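Local structure of 1-pyrroline-5-carboxylate dehydrogenase (1UZB) at residues Met109-Glu123 against Asp211-Phe223. The protein probably oxidises glutamate semialdehyde, the open form of 1-pyrroline-5-carboxylate, to glutamate, as an NAD(P)-dependent member of the aldehyde dehydrogenase family. Numbering follows the deposited sequence.
Sequences MRRRKRELEATLVYE and DAVVVGAKVFEIF
Glu-123 reaches from helix 113-123 to the first turn of helix 213-223, its carboxylate accepting two backbone N-H groups within an antiparallel helix pair of the aldehyde dehydrogenase fold. Its chain, extended with CG anti to the backbone N (chi1 -165°), lets both oxygens turn syn lone pairs on them: OE1 takes Val-214 N at 2.8 Å, OE2 takes Val-215 N at 2.9 Å. This two-pronged grip fixes the carboxylate's rotation, and its negative charge probably suits the positive end of the helix dipole; Ser-55 also bonds OE1. Beside it, branched Val-215 fits as a knob among Leu-116, Thr-119, Leu-120 and Glu-123. Further along, Leu-116 CD1 and Ile-222 CD1 meet tip to tip, while the slender, unbranched Met-109 chain crosses Ile-222 at about a right angle, CB 3.9 Å from CD1.

Arg-112, Glu-115, Lys-218 and Glu-221 form a salt-bridge network. Arg-112 holds Glu-115 side-on through NE and NH1, and NH1 also gives Glu-221 OE1 a nearly straight bond (170°), in the guanidinium plane but from above the carboxylate, whose plane is turned 68° away. Arg-36 holds the other oxygen of Glu-221. A leucine in place of Arg-112 would probably cost Glu-115 its two-nitrogen partner and Glu-221 OE1 its bond across the helices. Extended Lys-218 bridges Glu-115 OE2 weakly through NZ (3.4 Å), which Glu-33, outside the pair, also salt-bridges; NZ donates to Thr-119 OG1 at 2.7 Å, and that hydroxyl to Glu-115 O at 2.8 Å.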
loop_
_atom_site.group_PDB
_atom_site.type_symbol
_atom_site.label_atom_id
_atom_site.label_comp_id
_atom_site.label_asym_id
_atom_site.label_seq_id
_atom_site.Cartn_x
_atom_site.Cartn_y
_atom_site.Cartn_z
ATOM N N MET A 109 -28.761 19.487 4.662
ATOM C CA MET A 109 -28.331 20.854 4.400
ATOM C C MET A 109 -28.347 21.119 2.895
ATOM O O MET A 109 -28.757 22.193 2.452
ATOM C CB MET A 109 -26.926 21.095 4.954
ATOM C CG MET A 109 -26.441 22.531 4.763
ATOM S SD MET A 109 -24.872 22.909 5.581
ATOM C CE MET A 109 -25.412 23.060 7.282
ATOM N N ARG A 110 -27.913 20.136 2.110
ATOM C CA ARG A 110 -27.889 20.287 0.661
ATOM C C ARG A 110 -29.293 20.541 0.107
ATOM O O ARG A 110 -29.465 21.329 -0.825
ATOM C CB ARG A 110 -27.274 19.040 0.012
ATOM C CG ARG A 110 -27.019 19.181 -1.481
ATOM C CD ARG A 110 -26.340 17.949 -2.076
ATOM N NE ARG A 110 -24.986 17.737 -1.565
ATOM C CZ ARG A 110 -24.655 16.829 -0.651
ATOM N NH1 ARG A 110 -23.394 16.714 -0.252
ATOM N NH2 ARG A 110 -25.582 16.032 -0.136
ATOM N N ARG A 111 -30.297 19.889 0.683
ATOM C CA ARG A 111 -31.667 20.082 0.215
ATOM C C ARG A 111 -32.262 21.425 0.641
ATOM O O ARG A 111 -33.305 21.829 0.132
ATOM C CB ARG A 111 -32.554 18.928 0.692
ATOM C CG ARG A 111 -32.237 17.621 -0.014
ATOM C CD ARG A 111 -32.825 16.413 0.686
ATOM N NE ARG A 111 -32.406 15.184 0.021
ATOM C CZ ARG A 111 -32.095 14.057 0.653
ATOM N NH1 ARG A 111 -32.155 13.992 1.976
ATOM N NH2 ARG A 111 -31.706 12.997 -0.044
ATOM N N ARG A 112 -31.603 22.116 1.571
ATOM C CA ARG A 112 -32.073 23.423 2.039
ATOM C C ARG A 112 -31.101 24.529 1.634
ATOM O O ARG A 112 -31.114 25.626 2.199
ATOM C CB ARG A 112 -32.233 23.422 3.565
ATOM C CG ARG A 112 -33.359 22.533 4.069
ATOM C CD ARG A 112 -33.524 22.633 5.580
ATOM N NE ARG A 112 -33.884 23.981 6.014
ATOM C CZ ARG A 112 -34.184 24.307 7.269
ATOM N NH1 ARG A 112 -34.499 25.557 7.579
ATOM N NH2 ARG A 112 -34.170 23.379 8.216
ATOM N N LYS A 113 -30.275 24.236 0.637
ATOM C CA LYS A 113 -29.260 25.168 0.159
ATOM C C LYS A 113 -29.756 26.572 -0.191
ATOM O O LYS A 113 -29.229 27.561 0.325
ATOM C CB LYS A 113 -28.533 24.553 -1.041
ATOM C CG LYS A 113 -27.356 25.361 -1.562
ATOM C CD LYS A 113 -26.334 24.465 -2.258
ATOM C CE LYS A 113 -26.952 23.624 -3.361
ATOM N NZ LYS A 113 -25.907 22.864 -4.098
ATOM N N ARG A 114 -30.763 26.671 -1.056
ATOM C CA ARG A 114 -31.272 27.979 -1.456
ATOM C C ARG A 114 -31.810 28.787 -0.273
ATOM O O ARG A 114 -31.598 30.001 -0.189
ATOM C CB ARG A 114 -32.358 27.817 -2.525
ATOM C CG ARG A 114 -31.864 27.255 -3.862
ATOM C CD ARG A 114 -30.996 28.256 -4.633
ATOM N NE ARG A 114 -29.560 28.031 -4.465
ATOM C CZ ARG A 114 -28.877 27.054 -5.054
ATOM N NH1 ARG A 114 -29.493 26.197 -5.859
ATOM N NH2 ARG A 114 -27.571 26.937 -4.849
ATOM N N GLU A 115 -32.500 28.113 0.640
ATOM C CA GLU A 115 -33.046 28.770 1.823
ATOM C C GLU A 115 -31.922 29.348 2.684
ATOM O O GLU A 115 -32.001 30.487 3.146
ATOM C CB GLU A 115 -33.850 27.773 2.658
ATOM C CG GLU A 115 -34.571 28.398 3.839
ATOM C CD GLU A 115 -35.002 27.372 4.869
ATOM O OE1 GLU A 115 -35.217 26.199 4.496
ATOM O OE2 GLU A 115 -35.131 27.742 6.055
ATOM N N LEU A 116 -30.880 28.553 2.912
ATOM C CA LEU A 116 -29.754 29.007 3.721
ATOM C C LEU A 116 -29.023 30.170 3.049
ATOM O O LEU A 116 -28.635 31.128 3.713
ATOM C CB LEU A 116 -28.794 27.844 3.990
ATOM C CG LEU A 116 -29.354 26.766 4.928
ATOM C CD1 LEU A 116 -28.410 25.580 4.968
ATOM C CD2 LEU A 116 -29.556 27.345 6.324
ATOM N N GLU A 117 -28.850 30.089 1.732
ATOM C CA GLU A 117 -28.187 31.157 0.993
ATOM C C GLU A 117 -28.993 32.449 1.112
ATOM O O GLU A 117 -28.438 33.514 1.381
ATOM C CB GLU A 117 -28.042 30.779 -0.484
ATOM C CG GLU A 117 -27.170 29.554 -0.741
ATOM C CD GLU A 117 -27.214 29.106 -2.187
ATOM O OE1 GLU A 117 -28.067 29.619 -2.940
ATOM O OE2 GLU A 117 -26.404 28.234 -2.570
ATOM N N ALA A 118 -30.308 32.347 0.923
ATOM C CA ALA A 118 -31.189 33.506 1.009
ATOM C C ALA A 118 -31.151 34.121 2.403
ATOM O O ALA A 118 -31.242 35.341 2.556
ATOM C CB ALA A 118 -32.614 33.103 0.654
ATOM N N THR A 119 -31.015 33.279 3.421
ATOM C CA THR A 119 -30.968 33.771 4.789
ATOM C C THR A 119 -29.675 34.561 4.994
ATOM O O THR A 119 -29.664 35.570 5.696
ATOM C CB THR A 119 -31.067 32.617 5.809
ATOM O OG1 THR A 119 -32.261 31.866 5.556
ATOM C CG2 THR A 119 -31.129 33.164 7.228
ATOM N N LEU A 120 -28.589 34.113 4.370
ATOM C CA LEU A 120 -27.311 34.819 4.468
ATOM C C LEU A 120 -27.400 36.174 3.772
ATOM O O LEU A 120 -26.853 37.170 4.248
ATOM C CB LEU A 120 -26.192 33.999 3.819
ATOM C CG LEU A 120 -25.695 32.782 4.600
ATOM C CD1 LEU A 120 -24.726 31.998 3.733
ATOM C CD2 LEU A 120 -25.018 33.230 5.890
ATOM N N VAL A 121 -28.073 36.200 2.626
ATOM C CA VAL A 121 -28.244 37.434 1.874
ATOM C C VAL A 121 -28.898 38.493 2.759
ATOM O O VAL A 121 -28.401 39.614 2.877
ATOM C CB VAL A 121 -29.128 37.196 0.622
ATOM C CG1 VAL A 121 -29.504 38.525 -0.018
ATOM C CG2 VAL A 121 -28.386 36.318 -0.381
ATOM N N TYR A 122 -30.009 38.125 3.390
ATOM C CA TYR A 122 -30.739 39.052 4.245
ATOM C C TYR A 122 -30.150 39.327 5.621
ATOM O O TYR A 122 -30.198 40.468 6.083
ATOM C CB TYR A 122 -32.191 38.585 4.410
ATOM C CG TYR A 122 -33.024 38.762 3.162
ATOM C CD1 TYR A 122 -33.598 37.666 2.520
ATOM C CD2 TYR A 122 -33.220 40.028 2.611
ATOM C CE1 TYR A 122 -34.348 37.828 1.358
ATOM C CE2 TYR A 122 -33.965 40.201 1.451
ATOM C CZ TYR A 122 -34.525 39.096 0.832
ATOM O OH TYR A 122 -35.261 39.266 -0.318
ATOM N N GLU A 123 -29.588 38.312 6.276
ATOM C CA GLU A 123 -29.055 38.527 7.620
ATOM C C GLU A 123 -27.663 39.146 7.717
ATOM O O GLU A 123 -27.408 39.940 8.630
ATOM C CB GLU A 123 -29.076 37.234 8.443
ATOM C CG GLU A 123 -28.873 37.515 9.931
ATOM C CD GLU A 123 -28.983 36.288 10.820
ATOM O OE1 GLU A 123 -29.268 36.469 12.026
ATOM O OE2 GLU A 123 -28.775 35.156 10.328
ATOM N N ASP A 211 -24.707 38.961 15.104
ATOM C CA ASP A 211 -25.259 39.393 13.823
ATOM C C ASP A 211 -25.776 38.272 12.931
ATOM O O ASP A 211 -26.409 38.541 11.908
ATOM C CB ASP A 211 -24.208 40.191 13.043
ATOM C CG ASP A 211 -23.884 41.523 13.690
ATOM O OD1 ASP A 211 -24.797 42.368 13.798
ATOM O OD2 ASP A 211 -22.716 41.727 14.086
ATOM N N ALA A 212 -25.525 37.025 13.316
ATOM C CA ALA A 212 -25.944 35.890 12.506
ATOM C C ALA A 212 -26.641 34.784 13.292
ATOM O O ALA A 212 -26.496 33.602 12.978
ATOM C CB ALA A 212 -24.728 35.322 11.772
ATOM N N VAL A 213 -27.420 35.166 14.297
ATOM C CA VAL A 213 -28.122 34.183 15.118
ATOM C C VAL A 213 -29.241 33.427 14.388
ATOM O O VAL A 213 -29.515 32.269 14.703
ATOM C CB VAL A 213 -28.723 34.839 16.385
ATOM C CG1 VAL A 213 -27.608 35.357 17.273
ATOM C CG2 VAL A 213 -29.668 35.968 15.996
ATOM N N VAL A 214 -29.885 34.063 13.414
ATOM C CA VAL A 214 -30.967 33.389 12.706
ATOM C C VAL A 214 -30.481 32.233 11.843
ATOM O O VAL A 214 -31.043 31.139 11.892
ATOM C CB VAL A 214 -31.772 34.367 11.820
ATOM C CG1 VAL A 214 -32.798 33.601 10.992
ATOM C CG2 VAL A 214 -32.478 35.392 12.695
ATOM N N VAL A 215 -29.443 32.462 11.050
ATOM C CA VAL A 215 -28.950 31.383 10.209
ATOM C C VAL A 215 -28.345 30.263 11.064
ATOM O O VAL A 215 -28.365 29.095 10.671
ATOM C CB VAL A 215 -27.930 31.889 9.165
ATOM C CG1 VAL A 215 -26.592 32.183 9.820
ATOM C CG2 VAL A 215 -27.796 30.863 8.052
ATOM N N GLY A 216 -27.819 30.618 12.233
ATOM C CA GLY A 216 -27.268 29.612 13.122
ATOM C C GLY A 216 -28.392 28.714 13.618
ATOM O O GLY A 216 -28.228 27.499 13.759
ATOM N N ALA A 217 -29.545 29.318 13.884
ATOM C CA ALA A 217 -30.700 28.558 14.339
ATOM C C ALA A 217 -31.148 27.594 13.241
ATOM O O ALA A 217 -31.508 26.454 13.522
ATOM C CB ALA A 217 -31.838 29.498 14.711
ATOM N N LYS A 218 -31.118 28.048 11.990
ATOM C CA LYS A 218 -31.522 27.193 10.881
ATOM C C LYS A 218 -30.568 26.015 10.725
ATOM O O LYS A 218 -30.984 24.923 10.336
ATOM C CB LYS A 218 -31.615 27.996 9.579
ATOM C CG LYS A 218 -32.755 29.000 9.584
ATOM C CD LYS A 218 -32.965 29.625 8.215
ATOM C CE LYS A 218 -34.167 30.556 8.218
ATOM N NZ LYS A 218 -34.503 31.017 6.846
ATOM N N VAL A 219 -29.289 26.224 11.027
ATOM C CA VAL A 219 -28.339 25.124 10.950
ATOM C C VAL A 219 -28.717 24.118 12.043
ATOM O O VAL A 219 -28.656 22.909 11.828
ATOM C CB VAL A 219 -26.883 25.620 11.140
ATOM C CG1 VAL A 219 -25.941 24.434 11.326
ATOM C CG2 VAL A 219 -26.459 26.440 9.921
ATOM N N PHE A 220 -29.133 24.608 13.210
ATOM C CA PHE A 220 -29.527 23.692 14.272
ATOM C C PHE A 220 -30.811 22.939 13.953
ATOM O O PHE A 220 -31.015 21.827 14.441
ATOM C CB PHE A 220 -29.620 24.399 15.626
ATOM C CG PHE A 220 -28.370 24.258 16.438
ATOM C CD1 PHE A 220 -27.239 25.006 16.129
ATOM C CD2 PHE A 220 -28.282 23.293 17.438
ATOM C CE1 PHE A 220 -26.038 24.793 16.793
ATOM C CE2 PHE A 220 -27.083 23.070 18.111
ATOM C CZ PHE A 220 -25.956 23.821 17.787
ATOM N N GLU A 221 -31.673 23.526 13.128
ATOM C CA GLU A 221 -32.887 22.823 12.730
ATOM C C GLU A 221 -32.424 21.583 11.966
ATOM O O GLU A 221 -33.006 20.509 12.090
ATOM C CB GLU A 221 -33.753 23.682 11.808
ATOM C CG GLU A 221 -34.534 24.782 12.500
ATOM C CD GLU A 221 -35.443 25.518 11.538
ATOM O OE1 GLU A 221 -34.929 26.065 10.542
ATOM O OE2 GLU A 221 -36.668 25.549 11.772
ATOM N N ILE A 222 -31.368 21.743 11.172
ATOM C CA ILE A 222 -30.822 20.632 10.405
ATOM C C ILE A 222 -30.219 19.581 11.341
ATOM O O ILE A 222 -30.450 18.382 11.166
ATOM C CB ILE A 222 -29.758 21.128 9.400
ATOM C CG1 ILE A 222 -30.439 21.968 8.313
ATOM C CG2 ILE A 222 -29.031 19.945 8.774
ATOM C CD1 ILE A 222 -29.475 22.703 7.396
ATOM N N PHE A 223 -29.462 20.019 12.342
ATOM C CA PHE A 223 -28.879 19.064 13.282
ATOM C C PHE A 223 -29.983 18.278 13.992
ATOM O O PHE A 223 -29.865 17.066 14.200
ATOM C CB PHE A 223 -28.021 19.768 14.343
ATOM C CG PHE A 223 -26.767 20.425 13.807
ATOM C CD1 PHE A 223 -26.144 19.973 12.644
ATOM C CD2 PHE A 223 -26.184 21.474 14.509
ATOM C CE1 PHE A 223 -24.951 20.561 12.194
ATOM C CE2 PHE A 223 -25.001 22.063 14.071
ATOM C CZ PHE A 223 -24.383 21.607 12.913
HETATM O O HOH W 1 -36.302 27.363 8.754
HETATM O O HOH W 2 -36.735 29.692 6.138
#